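Local coordinates for protein uroporphyrinogen-III C-methyltransferase (Pseudomonas denitrificans, PDB 1S4D) that catalyses the two successive S-adenosyl-L-methionine-dependent methylations, at C-2 and C-7, that turn uroporphyrinogen III into precorrin-2 on the way to cobalamin and siroheme, at residues T31-N36 and P122-P127; D42-D47 and L96-G101; P76-I81 and G110-T115. All coordinates share one frame; numbering follows the deposited sequence.

In the fold
All three contacts belong to the half of the chain built round the parallel sheet with strand order 63-66, 43-46, 94-99, 16-21, 123-126. Interaction 2 is a strand pair inside that sheet, and its G100 O directly takes a weak bond from the amino N of S-adenosyl-L-homocysteine. Interaction 1 packs helix 32-40 on strand 123-126, the outermost on its side within this chain; the centres of interactions 1 and 2 are about 11 Å apart, with no touch. Interaction 3 joins helices 78-90 and 109-118; its E112 OE2 is 2.9 Å from R97 NH1 of interaction 2. A113 CB meets F123 CE1 of interaction 1 at 3.8 Å. The side chains of P127 and E112 each lie about 10 Å from the ligand.

Interaction 1. Residues T31-N36 and P122-P127; sequences TLHAAN and PFRIVP
V126 reaches from the strand to the start of the helix through a single methyl, CG1, and most of the apolar contact between T31-N36 and P122-P127 is made there. With CG1 anti to the backbone N (chi1 175°), V126 CG1 lies 3.6 Å from T31 OG1 and 3.7 Å from H33 CB. The A34 methyl adds a looser approach, A34 CB standing 4.4 Å from V126 CG1. T31 and V126 slide past one another in opposite directions.

The polar part centres on T31, the N-cap of the helix. T31 OG1 lies between the backbone N and the carbonyl carbon and accepts the N-H of A34 N at 3.0 Å with an N-H...O angle of 155°. The same oxygen donates to a water, which in turn donates to P127 O at 2.7 Å. No direct hydrogen bond joins the two segments; this water is the polar link, while T31 CG2 rests against P127 O.

Between charged or potentially charged groups there is proximity without bonding. R124 NH1 comes within 4.0 Å of H33 NE2, the side chains crossing at about a right angle with ring and guanidinium planes 54° apart. H33 NE2 is instead hydrogen-bonded to D26 of the second subunit, and the arginine makes a cation-pi contact with W18.

The axes of helix 32-36 and strand 123-126 approach to 9.5 Å. Strand 123-126 is hydrogen-bonded to strand 16-21, whose V20 touches A34, and F123 packs on helix 109-118. The second subunit also meets this corner, placing its Y138 against H33 and its W257 against R124, so the helix start lies between its own sheet and the dimer partner.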
loop_
_atom_site.group_PDB
_atom_site.type_symbol
_atom_site.label_atom_id
_atom_site.label_comp_id
_atom_site.label_asym_id
_atom_site.label_seq_id
_atom_site.Cartn_x
_atom_site.Cartn_y
_atom_site.Cartn_z
ATOM N N THR B 31 11.237 0.950 4.332
ATOM C CA THR B 31 10.886 1.543 5.628
ATOM C C THR B 31 12.070 1.435 6.563
ATOM O O THR B 31 12.921 0.584 6.352
ATOM C CB THR B 31 9.737 0.781 6.297
ATOM O OG1 THR B 31 10.116 -0.601 6.485
ATOM C CG2 THR B 31 8.467 0.753 5.413
ATOM N N LEU B 32 12.110 2.259 7.617
ATOM C CA LEU B 32 13.165 2.176 8.643
ATOM C C LEU B 32 13.328 0.722 9.152
ATOM O O LEU B 32 14.447 0.182 9.199
ATOM C CB LEU B 32 12.882 3.144 9.792
ATOM C CG LEU B 32 13.303 4.627 9.656
ATOM C CD1 LEU B 32 13.272 5.131 8.224
ATOM C CD2 LEU B 32 12.501 5.608 10.557
ATOM N N HIS B 33 12.194 0.095 9.475
ATOM C CA HIS B 33 12.115 -1.302 9.877
ATOM C C HIS B 33 12.787 -2.280 8.883
ATOM O O HIS B 33 13.518 -3.182 9.293
ATOM C CB HIS B 33 10.651 -1.694 9.984
ATOM C CG HIS B 33 10.019 -1.406 11.306
ATOM N ND1 HIS B 33 10.698 -1.500 12.505
ATOM C CD2 HIS B 33 8.745 -1.070 11.614
ATOM C CE1 HIS B 33 9.865 -1.226 13.492
ATOM N NE2 HIS B 33 8.676 -0.958 12.976
ATOM N N ALA B 34 12.514 -2.105 7.587
ATOM C CA ALA B 34 13.103 -2.934 6.548
ATOM C C ALA B 34 14.618 -2.733 6.501
ATOM O O ALA B 34 15.375 -3.713 6.531
ATOM C CB ALA B 34 12.465 -2.637 5.198
ATOM N N ALA B 35 15.049 -1.467 6.446
ATOM C CA ALA B 35 16.480 -1.110 6.461
ATOM C C ALA B 35 17.165 -1.656 7.720
ATOM O O ALA B 35 18.260 -2.213 7.671
ATOM C CB ALA B 35 16.646 0.394 6.379
ATOM N N ASN B 36 16.492 -1.512 8.857
ATOM C CA ASN B 36 16.954 -2.158 10.074
ATOM C C ASN B 36 17.055 -3.696 9.965
ATOM O O ASN B 36 18.075 -4.258 10.342
ATOM C CB ASN B 36 16.138 -1.710 11.290
ATOM C CG ASN B 36 16.873 -1.957 12.583
ATOM O OD1 ASN B 36 18.085 -1.741 12.677
ATOM N ND2 ASN B 36 16.157 -2.446 13.581
ATOM N N PRO B 122 8.519 -18.007 15.242
ATOM C CA PRO B 122 7.967 -16.648 15.395
ATOM C C PRO B 122 8.329 -15.792 14.196
ATOM O O PRO B 122 9.353 -16.049 13.535
ATOM C CB PRO B 122 8.637 -16.116 16.665
ATOM C CG PRO B 122 9.886 -16.907 16.812
ATOM C CD PRO B 122 9.640 -18.259 16.167
ATOM N N PHE B 123 7.488 -14.797 13.908
ATOM C CA PHE B 123 7.693 -13.914 12.762
ATOM C C PHE B 123 7.138 -12.556 13.062
ATOM O O PHE B 123 6.305 -12.398 13.950
ATOM C CB PHE B 123 7.008 -14.460 11.505
ATOM C CG PHE B 123 5.518 -14.502 11.609
ATOM C CD1 PHE B 123 4.745 -13.502 11.067
ATOM C CD2 PHE B 123 4.890 -15.558 12.257
ATOM C CE1 PHE B 123 3.369 -13.535 11.178
ATOM C CE2 PHE B 123 3.509 -15.604 12.376
ATOM C CZ PHE B 123 2.746 -14.586 11.843
ATOM N N ARG B 124 7.605 -11.578 12.292
ATOM C CA ARG B 124 7.048 -10.238 12.272
ATOM C C ARG B 124 6.673 -9.953 10.810
ATOM O O ARG B 124 7.307 -10.515 9.906
ATOM C CB ARG B 124 8.110 -9.238 12.745
ATOM C CG ARG B 124 7.817 -7.789 12.341
ATOM C CD ARG B 124 8.764 -6.765 12.919
ATOM N NE ARG B 124 8.668 -6.683 14.376
ATOM C CZ ARG B 124 8.220 -5.643 15.060
ATOM N NH1 ARG B 124 7.788 -4.550 14.436
ATOM N NH2 ARG B 124 8.202 -5.702 16.387
ATOM N N ILE B 125 5.669 -9.097 10.582
ATOM C CA ILE B 125 5.417 -8.536 9.247
ATOM C C ILE B 125 5.847 -7.076 9.181
ATOM O O ILE B 125 5.524 -6.274 10.053
ATOM C CB ILE B 125 3.923 -8.649 8.853
ATOM C CG1 ILE B 125 3.436 -10.105 8.932
ATOM C CG2 ILE B 125 3.664 -8.040 7.453
ATOM C CD1 ILE B 125 4.038 -11.040 7.881
ATOM N N VAL B 126 6.574 -6.739 8.133
ATOM C CA VAL B 126 6.977 -5.387 7.898
ATOM C C VAL B 126 6.397 -4.965 6.571
ATOM O O VAL B 126 6.878 -5.355 5.506
ATOM C CB VAL B 126 8.500 -5.272 7.851
ATOM C CG1 VAL B 126 8.930 -3.824 7.480
ATOM C CG2 VAL B 126 9.089 -5.707 9.167
ATOM N N PRO B 127 5.321 -4.199 6.639
ATOM C CA PRO B 127 4.730 -3.558 5.469
ATOM C C PRO B 127 5.723 -2.919 4.535
ATOM O O PRO B 127 6.759 -2.448 4.968
ATOM C CB PRO B 127 3.887 -2.479 6.113
ATOM C CG PRO B 127 3.337 -3.200 7.269
ATOM C CD PRO B 127 4.531 -3.928 7.853
HETATM O O HOH W 1 9.269 -1.950 3.992
#

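Interaction 2. Residues D42-D47 and L96-G101; sequences DVIVHD and LRLKGG. With SAH (S-adenosyl-L-homocysteine), chain Q.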
loop_
_atom_site.group_PDB
_atom_site.type_symbol
_atom_site.label_atom_id
_atom_site.label_comp_id
_atom_site.label_asym_id
_atom_site.label_seq_id
_atom_site.Cartn_x
_atom_site.Cartn_y
_atom_site.Cartn_z
ATOM N N ASP B 42 21.068 -12.556 9.032
ATOM C CA ASP B 42 22.083 -13.549 8.716
ATOM C C ASP B 42 21.875 -14.056 7.308
ATOM O O ASP B 42 22.826 -14.380 6.623
ATOM C CB ASP B 42 22.049 -14.710 9.705
ATOM C CG ASP B 42 22.511 -14.308 11.087
ATOM O OD1 ASP B 42 23.594 -13.700 11.188
ATOM O OD2 ASP B 42 21.865 -14.557 12.123
ATOM N N VAL B 43 20.628 -14.107 6.873
ATOM C CA VAL B 43 20.318 -14.597 5.547
ATOM C C VAL B 43 19.111 -13.845 4.982
ATOM O O VAL B 43 18.146 -13.575 5.682
ATOM C CB VAL B 43 20.203 -16.173 5.520
ATOM C CG1 VAL B 43 19.150 -16.691 6.491
ATOM C CG2 VAL B 43 19.985 -16.700 4.113
ATOM N N ILE B 44 19.211 -13.450 3.723
ATOM C CA ILE B 44 18.182 -12.658 3.065
ATOM C C ILE B 44 17.691 -13.478 1.891
ATOM O O ILE B 44 18.409 -13.644 0.879
ATOM C CB ILE B 44 18.757 -11.303 2.589
ATOM C CG1 ILE B 44 19.208 -10.476 3.789
ATOM C CG2 ILE B 44 17.729 -10.512 1.781
ATOM C CD1 ILE B 44 19.985 -9.273 3.427
ATOM N N VAL B 45 16.493 -14.037 2.048
ATOM C CA VAL B 45 15.866 -14.809 0.993
ATOM C C VAL B 45 14.981 -13.831 0.247
ATOM O O VAL B 45 14.010 -13.293 0.800
ATOM C CB VAL B 45 15.073 -15.977 1.581
ATOM C CG1 VAL B 45 14.410 -16.817 0.490
ATOM C CG2 VAL B 45 15.991 -16.836 2.414
ATOM N N HIS B 46 15.341 -13.570 -1.001
ATOM C CA HIS B 46 14.706 -12.501 -1.756
ATOM C C HIS B 46 14.119 -12.927 -3.113
ATOM O O HIS B 46 14.466 -13.964 -3.652
ATOM C CB HIS B 46 15.695 -11.358 -1.935
ATOM C CG HIS B 46 16.815 -11.695 -2.858
ATOM N ND1 HIS B 46 18.072 -12.033 -2.408
ATOM C CD2 HIS B 46 16.866 -11.764 -4.211
ATOM C CE1 HIS B 46 18.849 -12.296 -3.446
ATOM N NE2 HIS B 46 18.139 -12.149 -4.550
ATOM N N ASP B 47 13.217 -12.095 -3.633
ATOM C CA ASP B 47 12.594 -12.264 -4.945
ATOM C C ASP B 47 13.511 -11.870 -6.104
ATOM O O ASP B 47 14.488 -11.157 -5.907
ATOM C CB ASP B 47 11.374 -11.354 -5.020
ATOM C CG ASP B 47 10.234 -11.836 -4.159
ATOM O OD1 ASP B 47 9.308 -11.026 -3.894
ATOM O OD2 ASP B 47 10.178 -13.017 -3.733
ATOM N N LEU B 96 15.540 -12.997 7.136
ATOM C CA LEU B 96 14.815 -11.943 6.434
ATOM C C LEU B 96 14.284 -12.506 5.131
ATOM O O LEU B 96 15.085 -12.932 4.265
ATOM C CB LEU B 96 15.791 -10.810 6.088
ATOM C CG LEU B 96 15.380 -9.340 6.162
ATOM C CD1 LEU B 96 16.430 -8.586 5.488
ATOM C CD2 LEU B 96 14.102 -9.067 5.474
ATOM N N ARG B 97 12.958 -12.542 4.981
ATOM C CA ARG B 97 12.362 -12.920 3.682
ATOM C C ARG B 97 11.986 -11.594 3.072
ATOM O O ARG B 97 11.100 -10.927 3.599
ATOM C CB ARG B 97 11.155 -13.858 3.839
ATOM C CG ARG B 97 10.225 -13.978 2.620
ATOM C CD ARG B 97 10.475 -15.179 1.675
ATOM N NE ARG B 97 11.044 -14.698 0.422
ATOM C CZ ARG B 97 10.492 -14.785 -0.790
ATOM N NH1 ARG B 97 9.329 -15.399 -1.004
ATOM N NH2 ARG B 97 11.140 -14.262 -1.815
ATOM N N LEU B 98 12.713 -11.192 2.020
ATOM C CA LEU B 98 12.561 -9.870 1.408
ATOM C C LEU B 98 11.598 -9.977 0.243
ATOM O O LEU B 98 11.922 -10.568 -0.776
ATOM C CB LEU B 98 13.893 -9.378 0.853
ATOM C CG LEU B 98 14.479 -7.957 1.011
ATOM C CD1 LEU B 98 15.359 -7.546 -0.171
ATOM C CD2 LEU B 98 13.451 -6.900 1.268
ATOM N N LYS B 99 10.412 -9.417 0.351
ATOM C CA LYS B 99 9.503 -9.591 -0.755
ATOM C C LYS B 99 9.313 -8.283 -1.487
ATOM O O LYS B 99 9.383 -7.191 -0.871
ATOM C CB LYS B 99 8.194 -10.155 -0.231
ATOM C CG LYS B 99 8.446 -11.303 0.769
ATOM C CD LYS B 99 7.205 -11.656 1.522
ATOM C CE LYS B 99 6.087 -11.997 0.556
ATOM N NZ LYS B 99 6.430 -13.245 -0.144
ATOM N N GLY B 100 9.107 -8.382 -2.803
ATOM C CA GLY B 100 8.749 -7.230 -3.610
ATOM C C GLY B 100 7.488 -6.552 -3.091
ATOM O O GLY B 100 6.528 -7.214 -2.740
ATOM N N GLY B 101 7.512 -5.225 -3.016
ATOM C CA GLY B 101 6.346 -4.460 -2.635
ATOM C C GLY B 101 5.934 -4.608 -1.182
ATOM O O GLY B 101 6.714 -4.303 -0.272
HETATM N N SAH Q . 3.488 -7.811 -3.212
HETATM C CA SAH Q . 3.780 -7.095 -4.442
HETATM C CB SAH Q . 3.135 -7.804 -5.620
HETATM C CG SAH Q . 3.947 -8.965 -6.161
HETATM S SD SAH Q . 3.083 -10.059 -7.318
HETATM C C SAH Q . 3.368 -5.622 -4.338
HETATM O O SAH Q . 2.834 -5.164 -3.329
HETATM O OXT SAH Q . 3.560 -4.808 -5.237
HETATM C "C5'" SAH Q . 4.001 -9.336 -8.718
HETATM C "C4'" SAH Q . 3.310 -8.228 -9.522
HETATM O "O4'" SAH Q . 3.437 -6.968 -8.896
HETATM C "C3'" SAH Q . 3.868 -7.955 -10.915
HETATM O "O3'" SAH Q . 3.523 -8.892 -11.899
HETATM C "C2'" SAH Q . 3.370 -6.553 -11.221
HETATM O "O2'" SAH Q . 2.015 -6.496 -11.620
HETATM C "C1'" SAH Q . 3.479 -5.918 -9.846
HETATM N N9 SAH Q . 4.724 -5.142 -9.645
HETATM C C8 SAH Q . 5.658 -5.423 -8.702
HETATM N N7 SAH Q . 6.640 -4.522 -8.782
HETATM C C5 SAH Q . 6.371 -3.660 -9.767
HETATM C C6 SAH Q . 7.057 -2.545 -10.253
HETATM N N6 SAH Q . 8.201 -2.164 -9.716
HETATM N N1 SAH Q . 6.521 -1.828 -11.305
HETATM C C2 SAH Q . 5.313 -2.217 -11.844
HETATM N N3 SAH Q . 4.636 -3.323 -11.356
HETATM C C4 SAH Q . 5.154 -4.036 -10.328
#
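D47 and R97 meet at about a right angle, their carboxylate and guanidinium planes 82° apart, in a salt bridge between D47 OD2 and R97 NH2. The R97 chain bends at chi2 and chi3, and R97 NE makes a weak, nearly straight bond to V45 O, which lies at the guanidinium edge. The second carboxylate oxygen, D47 OD1, accepts G100 N at 2.9 Å with an N-H...O angle of 174°; G100 N meets it on the anti side, tilted 33° out of the carboxylate plane. An alanine in place of D47 would probably leave R97 NH2 without this charged mate and G100 N without its acceptor, beside the ligand site. G100 O in turn takes a weak bond from the SAH amino N.

I44 and L96 lie side by side and point the same way, I44 CG1 being 3.8 Å from L96 CD1. The backbones pair in parallel through L96 N to V43 O, V45 N to L96 O and L98 N to V45 O.

This is an interior pair of a parallel sheet: strand 63-66 lies beyond 43-46 and strand 16-21 beyond 94-99, with helix 32-40 on the I44/L96 face and helix 78-90 on the V45/R97 face.

Interaction 3. Residues P76-I81 and G110-T115; sequences PKQRDI and GEEALT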
loop_
_atom_site.group_PDB
_atom_site.type_symbol
_atom_site.label_atom_id
_atom_site.label_comp_id
_atom_site.label_asym_id
_atom_site.label_seq_id
_atom_site.Cartn_x
_atom_site.Cartn_y
_atom_site.Cartn_z
ATOM N N PRO B 76 10.451 -23.598 -7.875
ATOM C CA PRO B 76 10.149 -24.124 -6.541
ATOM C C PRO B 76 8.716 -23.694 -6.233
ATOM O O PRO B 76 8.373 -22.549 -6.550
ATOM C CB PRO B 76 11.156 -23.398 -5.633
ATOM C CG PRO B 76 12.046 -22.566 -6.564
ATOM C CD PRO B 76 11.245 -22.354 -7.817
ATOM N N LYS B 77 7.879 -24.580 -5.697
ATOM C CA LYS B 77 6.552 -24.147 -5.274
ATOM C C LYS B 77 6.738 -23.293 -4.019
ATOM O O LYS B 77 7.790 -23.341 -3.372
ATOM C CB LYS B 77 5.582 -25.332 -5.046
ATOM C CG LYS B 77 4.145 -24.943 -4.507
ATOM C CD LYS B 77 3.104 -24.706 -5.641
ATOM C CE LYS B 77 2.535 -23.294 -5.637
ATOM N NZ LYS B 77 3.542 -22.351 -6.177
ATOM N N GLN B 78 5.723 -22.496 -3.703
ATOM C CA GLN B 78 5.723 -21.628 -2.540
ATOM C C GLN B 78 6.103 -22.368 -1.268
ATOM O O GLN B 78 6.851 -21.851 -0.455
ATOM C CB GLN B 78 4.338 -20.984 -2.388
ATOM C CG GLN B 78 4.196 -20.001 -1.235
ATOM C CD GLN B 78 5.337 -19.013 -1.189
ATOM O OE1 GLN B 78 5.607 -18.347 -2.179
ATOM N NE2 GLN B 78 6.019 -18.932 -0.053
ATOM N N ARG B 79 5.584 -23.584 -1.119
ATOM C CA ARG B 79 5.814 -24.414 0.063
ATOM C C ARG B 79 7.311 -24.668 0.272
ATOM O O ARG B 79 7.788 -24.704 1.410
ATOM C CB ARG B 79 5.025 -25.735 -0.051
ATOM C CG ARG B 79 5.176 -26.705 1.130
ATOM C CD ARG B 79 4.221 -26.462 2.307
ATOM N NE ARG B 79 4.341 -27.495 3.343
ATOM C CZ ARG B 79 3.915 -27.364 4.611
ATOM N NH1 ARG B 79 4.077 -28.365 5.480
ATOM N NH2 ARG B 79 3.330 -26.232 5.017
ATOM N N ASP B 80 8.039 -24.832 -0.838
ATOM C CA ASP B 80 9.464 -25.095 -0.790
ATOM C C ASP B 80 10.172 -23.900 -0.197
ATOM O O ASP B 80 11.044 -24.059 0.639
ATOM C CB ASP B 80 10.022 -25.404 -2.188
ATOM C CG ASP B 80 9.762 -26.837 -2.625
ATOM O OD1 ASP B 80 9.906 -27.129 -3.842
ATOM O OD2 ASP B 80 9.405 -27.732 -1.828
ATOM N N ILE B 81 9.791 -22.705 -0.632
ATOM C CA ILE B 81 10.373 -21.482 -0.104
ATOM C C ILE B 81 10.051 -21.317 1.381
ATOM O O ILE B 81 10.887 -20.857 2.161
ATOM C CB ILE B 81 9.882 -20.266 -0.906
ATOM C CG1 ILE B 81 10.413 -20.342 -2.340
ATOM C CG2 ILE B 81 10.284 -18.936 -0.216
ATOM C CD1 ILE B 81 9.721 -19.387 -3.283
ATOM N N GLY B 110 0.872 -14.252 3.505
ATOM C CA GLY B 110 -0.007 -15.052 4.344
ATOM C C GLY B 110 0.358 -16.526 4.373
ATOM O O GLY B 110 0.495 -17.095 5.458
ATOM N N GLU B 111 0.539 -17.137 3.202
ATOM C CA GLU B 111 0.944 -18.541 3.119
ATOM C C GLU B 111 2.239 -18.772 3.884
ATOM O O GLU B 111 2.325 -19.702 4.700
ATOM C CB GLU B 111 1.132 -18.996 1.674
ATOM C CG GLU B 111 -0.169 -19.106 0.919
ATOM C CD GLU B 111 0.020 -19.463 -0.544
ATOM O OE1 GLU B 111 -0.125 -18.559 -1.407
ATOM O OE2 GLU B 111 0.308 -20.661 -0.823
ATOM N N GLU B 112 3.242 -17.926 3.619
ATOM C CA GLU B 112 4.532 -18.076 4.282
ATOM C C GLU B 112 4.356 -18.034 5.803
ATOM O O GLU B 112 4.762 -18.985 6.482
ATOM C CB GLU B 112 5.526 -17.035 3.798
ATOM C CG GLU B 112 5.883 -17.249 2.347
ATOM C CD GLU B 112 6.908 -16.285 1.792
ATOM O OE1 GLU B 112 6.821 -15.051 2.035
ATOM O OE2 GLU B 112 7.780 -16.789 1.071
ATOM N N ALA B 113 3.720 -16.974 6.319
ATOM C CA ALA B 113 3.500 -16.822 7.746
ATOM C C ALA B 113 2.774 -18.044 8.299
ATOM O O ALA B 113 3.122 -18.560 9.358
ATOM C CB ALA B 113 2.707 -15.534 8.038
ATOM N N LEU B 114 1.780 -18.518 7.554
ATOM C CA LEU B 114 0.998 -19.678 7.973
ATOM C C LEU B 114 1.898 -20.892 8.128
ATOM O O LEU B 114 1.787 -21.636 9.105
ATOM C CB LEU B 114 -0.095 -19.961 6.961
ATOM C CG LEU B 114 -1.574 -20.009 7.344
ATOM C CD1 LEU B 114 -1.980 -19.078 8.493
ATOM C CD2 LEU B 114 -2.416 -19.749 6.072
ATOM N N THR B 115 2.811 -21.075 7.182
ATOM C CA THR B 115 3.794 -22.137 7.277
ATOM C C THR B 115 4.691 -21.918 8.491
ATOM O O THR B 115 4.935 -22.855 9.259
ATOM C CB THR B 115 4.618 -22.227 5.982
ATOM O OG1 THR B 115 3.738 -22.487 4.881
ATOM C CG2 THR B 115 5.519 -23.446 6.000
#
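Q78 and E112 form the close part of this helix-helix contact. The amide nitrogen Q78 NE2 donates to E112 OE2 at 3.0 Å with an N-H...O angle of 149°, approaching on the anti side and 34° out of the carboxylate plane. The side chains cross at about a right angle, and the amide and carboxylate planes are 79° apart. In Q78 CG is anti to the backbone N and the chain bends at chi2; E112 is extended beyond CG. I81 approaches the same carboxylate with an apolar branch, I81 CG2 lying 3.5 Å from E112 OE2.

E112 is buried, and both its oxygens have further partners: OE2 forms a salt bridge with R97 and OE1 one with K99. These two bridges, together with the amide of Q78, would be expected to stabilise a carboxylate at this depth. Q78 NE2 has a second partner too, the hydroxyl of S82.

Towards solvent the contact is looser. The R79 chain bends at chi2, and R79 NH2 lies 3.7 Å from T115 CG2, with no hydrogen bond to the threonine; the guanidinium pairs instead with E118. E111 comes no nearer than 4.0 Å, from E111 OE2 to Q78 CG; it is held by a salt bridge to R108 and also packs on H145 of the second subunit.

Two neighbouring helices on the R97/K99 face of a parallel sheet, with a buried glutamate bridged to both basic residues, fit the layered alpha/beta domain of the tetrapyrrole methylase family.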